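PDB 3PJ0: Lmo0305 protein from Listeria monocytogenes, which is of unknown function but belongs to the beta-eliminating lyase family of fold-type I proteins and carries a covalently bound pyridoxal phosphate cofactor. Local coordinates for residues S65-P70 and E227-K232; R81-R86 and D222-E227; D200-S205 and I217-D222. One frame throughout, in Å; residues are numbered along the deposited sequence.

Interaction 1: residues S65-P70 and E227-K232; sequences SAVFFP and EAKIWK
A228 turns its methyl toward the strand 65-69, where CB lies 4.3 Å from V67 CG1 and also comes up to the tip of the F69 ring. Its carbonyl oxygen approaches F69 CZ while accepting the helical bond from K232 N. One residue on, K229 is extended beyond CG and slides past V67 in the opposite direction, K229 CG being 3.9 Å from V67 CG2. Its ammonium then reaches the strand through a water, which accepts from K229 NZ (2.9 Å) and donates to A66 O (2.7 Å). Helix and strand run almost parallel, 14° apart, with the helix lying against the edge strand of the seven-stranded mixed sheet of the large fold-type I domain. K232 makes the largest contribution. With CG anti to its backbone N (chi1 -171°), the chain crosses one face of F69, where CD makes a CH-pi contact 4.0 Å from the ring centroid. A bend at chi3 (75°) then brings NZ to F68 O at 3.0 Å, a hydrogen bond in the carbonyl plane. V67 CG2, 3.5 Å from K232 NZ, flanks the buried ammonium. Helix 72-87 packs against F69 through A75 and I78.

Interaction 2: residues R81-R86 and D222-E227; sequences RIWADR and DDFVQE
A side-on salt bridge joins the polar rim of the two helices. R86 and E227 meet tip to tip, and both nitrogens of one guanidinium edge close on a single oxygen: NE lies 2.9 Å from E227 OE2 and NH2 2.8 Å from the same atom. NE meets the syn lone pair of OE2, whereas NH2 approaches OE2 from above the carboxylate plane. Because two N-H groups share one oxygen, each bond is bent, to 144°. The same guanidinium edge also lies near F224 N.

Water completes the carboxylate's environment. One molecule donates to E227 OE1 (2.6 Å) and to I82 O, and accepts weakly from R86 NE. Another donates to both E227 OE1 and D85 OD2, bridging two carboxylates, which probably eases the repulsion between them; D85 is itself paired with R81 in a salt bridge along its own helix.

Below this rim the contact is aromatic. F224, its CG anti to the backbone N, lays its edge carbons over one face of W83, with CD1 3.3 Å from W83 CZ2. The planes are near parallel at 15° but slid apart, so overlap of the rings is slight. The indole NE1 bonds outward to S201 OG.

Aliphatic packing fills the middle. I82 CG2 sits 3.6 Å from F224 CD1, I82 CD1 lies over one face of the F224 ring, and I82 CG1 and CD1 rest on E227 CB.

The helices cross at 116°, with a hydrophobic centre and a charged rim on one side. Helices packed in this way against one face of a central sheet belong to the alpha/beta/alpha layering of the fold-type I large domain.

Interaction 3: residues D200-S205 and I217-D222; sequences DSVYVS and ILAGND
Strands 201-205 and 216-220 form an antiparallel ladder, the directions of 201-205 and 217-220 lying at 158°. V202 and A219 make one hydrogen-bonded pair, with V202 N to A219 O at 3.1 Å and A219 N to V202 O at 2.9 Å. V204 and I217 make the other, both of their bonds being 3.0 Å (V204 N to I217 O and I217 N to V204 O). Between them, Y203 and L218 are a non-hydrogen-bonded pair. The long hairpin connection holds K208, the lysine bearing pyridoxal phosphate.

L218 leaves the strand with CG anti to its backbone N (chi1 179°). CB and CG both stay 4.2 Å from V202 O, skirting the carbonyl. CD1 then folds back over the V202 carbonyl, coming 3.5 Å from V202 O and touching Y203 CB. CD2 takes the other branch, toward F69 and F224. On the same sheet face the side chain also packs on V67 of strand 65-69. The Y203 ring offers its edge to I217 O.

On the opposite face the partners are aliphatic. V204 and I217 lie side by side, pointing the same way, with V204 CG2 3.8 Å from I217 CB, and V202 CG1 meets the A219 methyl. L61 of helix 48-61 packs on V202, V204 and A219.

Where the strands part, a water donates to D200 O and accepts from N221 N, spanning the splayed ends just before helix 222-234.

The polar chemistry is therefore almost wholly main-chain, with fairly straight bonds and short CA-H...O contacts between them. The side-chain contacts across the pair are mostly apolar, while the polar S201 OG finds its partners, H175 and W83, outside it; register is set by the backbone ladder, and burial should strengthen it.

Overall arrangement
The three contacts step from the sheet to the helical layer on it. Interactions 1 and 2 share helix 222-234 and have centres about 10 Å apart, while interaction 3 lies about 9 Å from the first and 11 Å from the second, centre to centre. Strand 216-220 pairs with strand 65-69, V67 N lying 2.8 Å from L218 O, so interactions 1 and 3 belong to one sheet. S65 OG, 3.1 Å from D222 OD1, ties that edge strand to the start of the helix. F224 CE2 rests 3.8 Å from L218 CD2, joining interaction 2 to the sheet. K208, with its pyridoxal phosphate, lies in the connection between the strands of interaction 3.

Interaction 1: residues S65-P70 and E227-K232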
# COMPACT_ATOMS: atom_id res chain seq x y z
N SER A 65 -4.59 -20.72 4.04
CA SER A 65 -5.13 -19.41 3.74
C SER A 65 -4.03 -18.46 3.32
O SER A 65 -2.83 -18.78 3.36
CB SER A 65 -5.97 -18.85 4.90
OG SER A 65 -5.22 -18.63 6.07
N ALA A 66 -4.46 -17.27 2.92
CA ALA A 66 -3.56 -16.26 2.36
C ALA A 66 -4.11 -14.89 2.64
O ALA A 66 -5.30 -14.74 2.95
CB ALA A 66 -3.41 -16.45 0.84
N VAL A 67 -3.22 -13.90 2.54
CA VAL A 67 -3.59 -12.52 2.73
C VAL A 67 -2.97 -11.70 1.61
O VAL A 67 -1.76 -11.83 1.30
CB VAL A 67 -3.19 -11.97 4.14
CG1 VAL A 67 -1.80 -12.36 4.48
CG2 VAL A 67 -3.40 -10.43 4.22
N PHE A 68 -3.79 -10.86 1.00
CA PHE A 68 -3.31 -9.98 -0.03
C PHE A 68 -2.67 -8.73 0.58
O PHE A 68 -3.30 -7.99 1.35
CB PHE A 68 -4.43 -9.60 -1.02
CG PHE A 68 -3.93 -8.83 -2.21
CD1 PHE A 68 -3.50 -9.50 -3.33
CD2 PHE A 68 -3.86 -7.44 -2.18
CE1 PHE A 68 -3.02 -8.81 -4.44
CE2 PHE A 68 -3.37 -6.73 -3.27
CZ PHE A 68 -2.94 -7.42 -4.41
N PHE A 69 -1.41 -8.49 0.20
CA PHE A 69 -0.62 -7.35 0.67
C PHE A 69 -0.27 -6.34 -0.43
O PHE A 69 -0.04 -6.72 -1.55
CB PHE A 69 0.72 -7.87 1.21
CG PHE A 69 0.70 -8.25 2.69
CD1 PHE A 69 0.87 -7.28 3.67
CD2 PHE A 69 0.55 -9.58 3.08
CE1 PHE A 69 0.87 -7.63 5.02
CE2 PHE A 69 0.59 -9.94 4.48
CZ PHE A 69 0.73 -8.96 5.42
N PRO A 70 -0.21 -5.04 -0.08
CA PRO A 70 0.21 -4.09 -1.11
C PRO A 70 1.63 -4.36 -1.63
O PRO A 70 1.93 -4.04 -2.78
CB PRO A 70 0.15 -2.74 -0.39
CG PRO A 70 0.11 -3.06 1.08
CD PRO A 70 -0.54 -4.37 1.20
N GLU A 227 -2.26 -13.80 12.25
CA GLU A 227 -1.29 -12.91 12.87
C GLU A 227 -0.79 -11.90 11.85
O GLU A 227 -0.58 -10.75 12.19
CB GLU A 227 -0.07 -13.66 13.45
CG GLU A 227 -0.37 -14.49 14.68
CD GLU A 227 0.91 -15.08 15.28
OE1 GLU A 227 1.86 -14.31 15.57
OE2 GLU A 227 0.95 -16.30 15.44
N ALA A 228 -0.59 -12.34 10.61
CA ALA A 228 -0.10 -11.43 9.56
C ALA A 228 -1.07 -10.28 9.30
O ALA A 228 -0.65 -9.18 8.99
CB ALA A 228 0.24 -12.17 8.26
N LYS A 229 -2.37 -10.53 9.45
CA LYS A 229 -3.37 -9.50 9.23
C LYS A 229 -3.33 -8.42 10.30
O LYS A 229 -3.56 -7.24 10.02
CB LYS A 229 -4.77 -10.11 9.09
CG LYS A 229 -4.94 -10.92 7.82
CD LYS A 229 -6.38 -11.32 7.59
CE LYS A 229 -6.54 -12.20 6.38
NZ LYS A 229 -8.01 -12.42 6.07
N ILE A 230 -3.00 -8.81 11.53
CA ILE A 230 -2.83 -7.85 12.61
C ILE A 230 -1.63 -6.94 12.28
O ILE A 230 -1.74 -5.72 12.37
CB ILE A 230 -2.63 -8.51 13.97
CG1 ILE A 230 -3.86 -9.34 14.33
CG2 ILE A 230 -2.34 -7.44 15.03
CD1 ILE A 230 -3.78 -10.03 15.67
N TRP A 231 -0.52 -7.53 11.87
CA TRP A 231 0.67 -6.78 11.49
C TRP A 231 0.40 -5.90 10.28
O TRP A 231 0.93 -4.80 10.19
CB TRP A 231 1.88 -7.71 11.22
CG TRP A 231 2.56 -8.22 12.46
CD1 TRP A 231 2.52 -9.49 12.95
CD2 TRP A 231 3.39 -7.46 13.36
NE1 TRP A 231 3.27 -9.56 14.12
CE2 TRP A 231 3.82 -8.33 14.37
CE3 TRP A 231 3.83 -6.14 13.37
CZ2 TRP A 231 4.66 -7.91 15.42
CZ3 TRP A 231 4.65 -5.72 14.43
CH2 TRP A 231 5.05 -6.60 15.42
N LYS A 232 -0.40 -6.39 9.33
CA LYS A 232 -0.76 -5.59 8.14
C LYS A 232 -1.39 -4.23 8.56
O LYS A 232 -1.06 -3.18 7.97
CB LYS A 232 -1.71 -6.34 7.19
CG LYS A 232 -1.92 -5.61 5.84
CD LYS A 232 -2.62 -6.44 4.74
CE LYS A 232 -4.11 -6.60 4.97
NZ LYS A 232 -4.79 -7.28 3.83
O HOH W 1 -7.44 -14.81 4.56

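Interaction 2: residues R81-R86 and D222-E227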
# COMPACT_ATOMS: atom_id res chain seq x y z
N ARG A 81 8.97 -11.82 11.40
CA ARG A 81 8.59 -11.46 12.79
C ARG A 81 7.67 -12.49 13.46
O ARG A 81 7.85 -12.85 14.62
CB ARG A 81 7.97 -10.05 12.85
CG ARG A 81 7.50 -9.63 14.28
CD ARG A 81 8.60 -9.64 15.32
NE ARG A 81 8.02 -9.34 16.63
CZ ARG A 81 7.84 -8.12 17.12
NH1 ARG A 81 8.26 -7.04 16.47
NH2 ARG A 81 7.24 -7.98 18.30
N ILE A 82 6.66 -12.97 12.73
CA ILE A 82 5.77 -13.96 13.27
C ILE A 82 6.57 -15.21 13.67
O ILE A 82 6.41 -15.71 14.80
CB ILE A 82 4.67 -14.32 12.27
CG1 ILE A 82 3.78 -13.11 12.03
CG2 ILE A 82 3.80 -15.53 12.76
CD1 ILE A 82 2.82 -13.23 10.82
N TRP A 83 7.46 -15.71 12.80
CA TRP A 83 8.25 -16.89 13.14
C TRP A 83 9.24 -16.59 14.29
O TRP A 83 9.45 -17.44 15.11
CB TRP A 83 8.96 -17.50 11.93
CG TRP A 83 8.04 -18.02 10.87
CD1 TRP A 83 8.07 -17.70 9.55
CD2 TRP A 83 6.91 -18.88 11.04
NE1 TRP A 83 7.06 -18.33 8.89
CE2 TRP A 83 6.32 -19.05 9.78
CE3 TRP A 83 6.34 -19.54 12.15
CZ2 TRP A 83 5.20 -19.86 9.57
CZ3 TRP A 83 5.21 -20.33 11.95
CH2 TRP A 83 4.66 -20.49 10.67
N ALA A 84 9.79 -15.37 14.35
CA ALA A 84 10.69 -15.00 15.46
C ALA A 84 9.94 -15.06 16.80
O ALA A 84 10.48 -15.56 17.82
CB ALA A 84 11.29 -13.61 15.23
N ASP A 85 8.70 -14.56 16.80
CA ASP A 85 7.86 -14.62 17.99
C ASP A 85 7.52 -16.06 18.41
O ASP A 85 7.54 -16.36 19.58
CB ASP A 85 6.58 -13.83 17.80
CG ASP A 85 6.79 -12.32 17.88
OD1 ASP A 85 7.88 -11.84 18.30
OD2 ASP A 85 5.82 -11.61 17.54
N ARG A 86 7.18 -16.92 17.45
CA ARG A 86 6.88 -18.33 17.74
C ARG A 86 8.07 -19.08 18.35
O ARG A 86 7.91 -19.92 19.26
CB ARG A 86 6.48 -19.11 16.46
CG ARG A 86 5.23 -18.68 15.77
CD ARG A 86 3.96 -18.87 16.60
NE ARG A 86 2.83 -18.46 15.76
CZ ARG A 86 2.22 -19.25 14.87
NH1 ARG A 86 2.59 -20.53 14.71
NH2 ARG A 86 1.24 -18.76 14.13
N ASP A 222 -3.63 -21.06 8.73
CA ASP A 222 -4.64 -20.12 9.22
C ASP A 222 -4.13 -19.23 10.36
O ASP A 222 -4.23 -17.99 10.31
CB ASP A 222 -5.87 -20.88 9.76
CG ASP A 222 -6.78 -21.41 8.67
OD1 ASP A 222 -6.70 -20.95 7.51
OD2 ASP A 222 -7.64 -22.27 9.00
N ASP A 223 -3.55 -19.86 11.37
CA ASP A 223 -3.05 -19.10 12.57
C ASP A 223 -1.98 -18.08 12.18
O ASP A 223 -1.99 -16.94 12.67
CB ASP A 223 -2.50 -20.01 13.64
CG ASP A 223 -3.56 -20.86 14.29
OD1 ASP A 223 -4.77 -20.64 14.09
OD2 ASP A 223 -3.15 -21.75 15.06
N PHE A 224 -1.06 -18.52 11.31
CA PHE A 224 -0.02 -17.64 10.76
C PHE A 224 -0.61 -16.43 10.01
O PHE A 224 -0.21 -15.30 10.27
CB PHE A 224 0.94 -18.44 9.84
CG PHE A 224 1.93 -17.60 9.07
CD1 PHE A 224 3.15 -17.25 9.63
CD2 PHE A 224 1.68 -17.22 7.76
CE1 PHE A 224 4.08 -16.49 8.91
CE2 PHE A 224 2.59 -16.43 7.03
CZ PHE A 224 3.79 -16.07 7.62
N VAL A 225 -1.55 -16.69 9.10
CA VAL A 225 -2.19 -15.63 8.29
C VAL A 225 -2.98 -14.66 9.16
O VAL A 225 -2.96 -13.42 8.92
CB VAL A 225 -3.05 -16.24 7.14
CG1 VAL A 225 -3.88 -15.16 6.40
CG2 VAL A 225 -2.16 -16.97 6.16
N GLN A 226 -3.60 -15.17 10.21
CA GLN A 226 -4.36 -14.30 11.10
C GLN A 226 -3.44 -13.33 11.83
O GLN A 226 -3.76 -12.14 11.96
CB GLN A 226 -5.23 -15.12 12.05
CG GLN A 226 -6.34 -15.89 11.33
CD GLN A 226 -7.13 -15.08 10.30
OE1 GLN A 226 -7.49 -13.92 10.51
NE2 GLN A 226 -7.45 -15.73 9.18
N GLU A 227 -2.26 -13.80 12.25
CA GLU A 227 -1.29 -12.91 12.87
C GLU A 227 -0.79 -11.90 11.85
O GLU A 227 -0.58 -10.75 12.19
CB GLU A 227 -0.07 -13.66 13.45
CG GLU A 227 -0.37 -14.49 14.68
CD GLU A 227 0.91 -15.08 15.28
OE1 GLU A 227 1.86 -14.31 15.57
OE2 GLU A 227 0.95 -16.30 15.44
O HOH W 2 3.98 -15.54 16.49
O HOH W 3 3.77 -11.82 15.58

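Interaction 3: residues D200-S205 and I217-D222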
# COMPACT_ATOMS: atom_id res chain seq x y z
N ASP A 200 7.12 -23.40 5.37
CA ASP A 200 6.10 -22.99 6.33
C ASP A 200 5.26 -21.83 5.80
O ASP A 200 4.08 -21.76 6.07
CB ASP A 200 6.78 -22.56 7.62
CG ASP A 200 7.38 -23.71 8.34
OD1 ASP A 200 6.57 -24.50 8.88
OD2 ASP A 200 8.61 -23.86 8.36
N SER A 201 5.90 -20.87 5.15
CA SER A 201 5.19 -19.72 4.62
C SER A 201 5.79 -19.33 3.27
O SER A 201 6.92 -19.69 2.94
CB SER A 201 5.22 -18.53 5.61
OG SER A 201 6.56 -18.18 5.97
N VAL A 202 5.00 -18.62 2.48
CA VAL A 202 5.45 -18.18 1.15
C VAL A 202 4.86 -16.83 0.76
O VAL A 202 3.69 -16.53 1.03
CB VAL A 202 5.09 -19.23 0.08
CG1 VAL A 202 3.63 -19.69 0.22
CG2 VAL A 202 5.42 -18.70 -1.38
N TYR A 203 5.68 -16.07 0.07
CA TYR A 203 5.33 -14.81 -0.53
C TYR A 203 5.46 -14.94 -2.04
O TYR A 203 6.46 -15.47 -2.51
CB TYR A 203 6.26 -13.70 -0.04
CG TYR A 203 6.57 -12.67 -1.10
CD1 TYR A 203 5.56 -11.87 -1.63
CD2 TYR A 203 7.86 -12.52 -1.59
CE1 TYR A 203 5.82 -10.97 -2.66
CE2 TYR A 203 8.16 -11.57 -2.57
CZ TYR A 203 7.14 -10.80 -3.12
OH TYR A 203 7.44 -9.88 -4.11
N VAL A 204 4.42 -14.51 -2.76
CA VAL A 204 4.45 -14.44 -4.22
C VAL A 204 4.05 -13.02 -4.71
O VAL A 204 3.25 -12.32 -4.09
CB VAL A 204 3.55 -15.55 -4.91
CG1 VAL A 204 4.10 -16.94 -4.62
CG2 VAL A 204 2.08 -15.42 -4.48
N SER A 205 4.63 -12.60 -5.85
CA SER A 205 4.35 -11.31 -6.46
C SER A 205 3.45 -11.44 -7.70
O SER A 205 3.44 -12.48 -8.38
CB SER A 205 5.66 -10.63 -6.92
OG SER A 205 5.41 -9.29 -7.34
N ILE A 217 0.91 -11.78 -2.32
CA ILE A 217 0.15 -12.69 -1.48
C ILE A 217 1.14 -13.33 -0.53
O ILE A 217 2.24 -13.71 -0.94
CB ILE A 217 -0.54 -13.84 -2.28
CG1 ILE A 217 -1.87 -13.39 -2.86
CG2 ILE A 217 -0.81 -15.08 -1.37
CD1 ILE A 217 -3.05 -13.43 -1.87
N LEU A 218 0.76 -13.41 0.74
CA LEU A 218 1.50 -14.16 1.75
C LEU A 218 0.55 -15.29 2.16
O LEU A 218 -0.62 -15.04 2.52
CB LEU A 218 1.83 -13.31 2.96
CG LEU A 218 2.59 -13.96 4.11
CD1 LEU A 218 4.03 -14.35 3.72
CD2 LEU A 218 2.60 -13.01 5.37
N ALA A 219 1.05 -16.53 2.11
CA ALA A 219 0.24 -17.69 2.43
C ALA A 219 0.90 -18.66 3.44
O ALA A 219 2.14 -18.77 3.53
CB ALA A 219 -0.13 -18.45 1.12
N GLY A 220 0.04 -19.38 4.16
CA GLY A 220 0.50 -20.37 5.14
C GLY A 220 -0.67 -20.87 5.96
O GLY A 220 -1.79 -20.85 5.50
N ASN A 221 -0.40 -21.36 7.16
CA ASN A 221 -1.47 -21.86 8.01
C ASN A 221 -2.38 -20.71 8.43
O ASN A 221 -1.94 -19.54 8.47
CB ASN A 221 -0.91 -22.53 9.27
CG ASN A 221 -0.29 -23.88 8.98
OD1 ASN A 221 -0.44 -24.45 7.90
ND2 ASN A 221 0.40 -24.42 9.99
N ASP A 222 -3.63 -21.06 8.73
CA ASP A 222 -4.64 -20.12 9.22
C ASP A 222 -4.13 -19.23 10.36
O ASP A 222 -4.23 -17.99 10.31
CB ASP A 222 -5.87 -20.88 9.76
CG ASP A 222 -6.78 -21.41 8.67
OD1 ASP A 222 -6.70 -20.95 7.51
OD2 ASP A 222 -7.64 -22.27 9.00
O HOH W 4 2.22 -21.70 8.17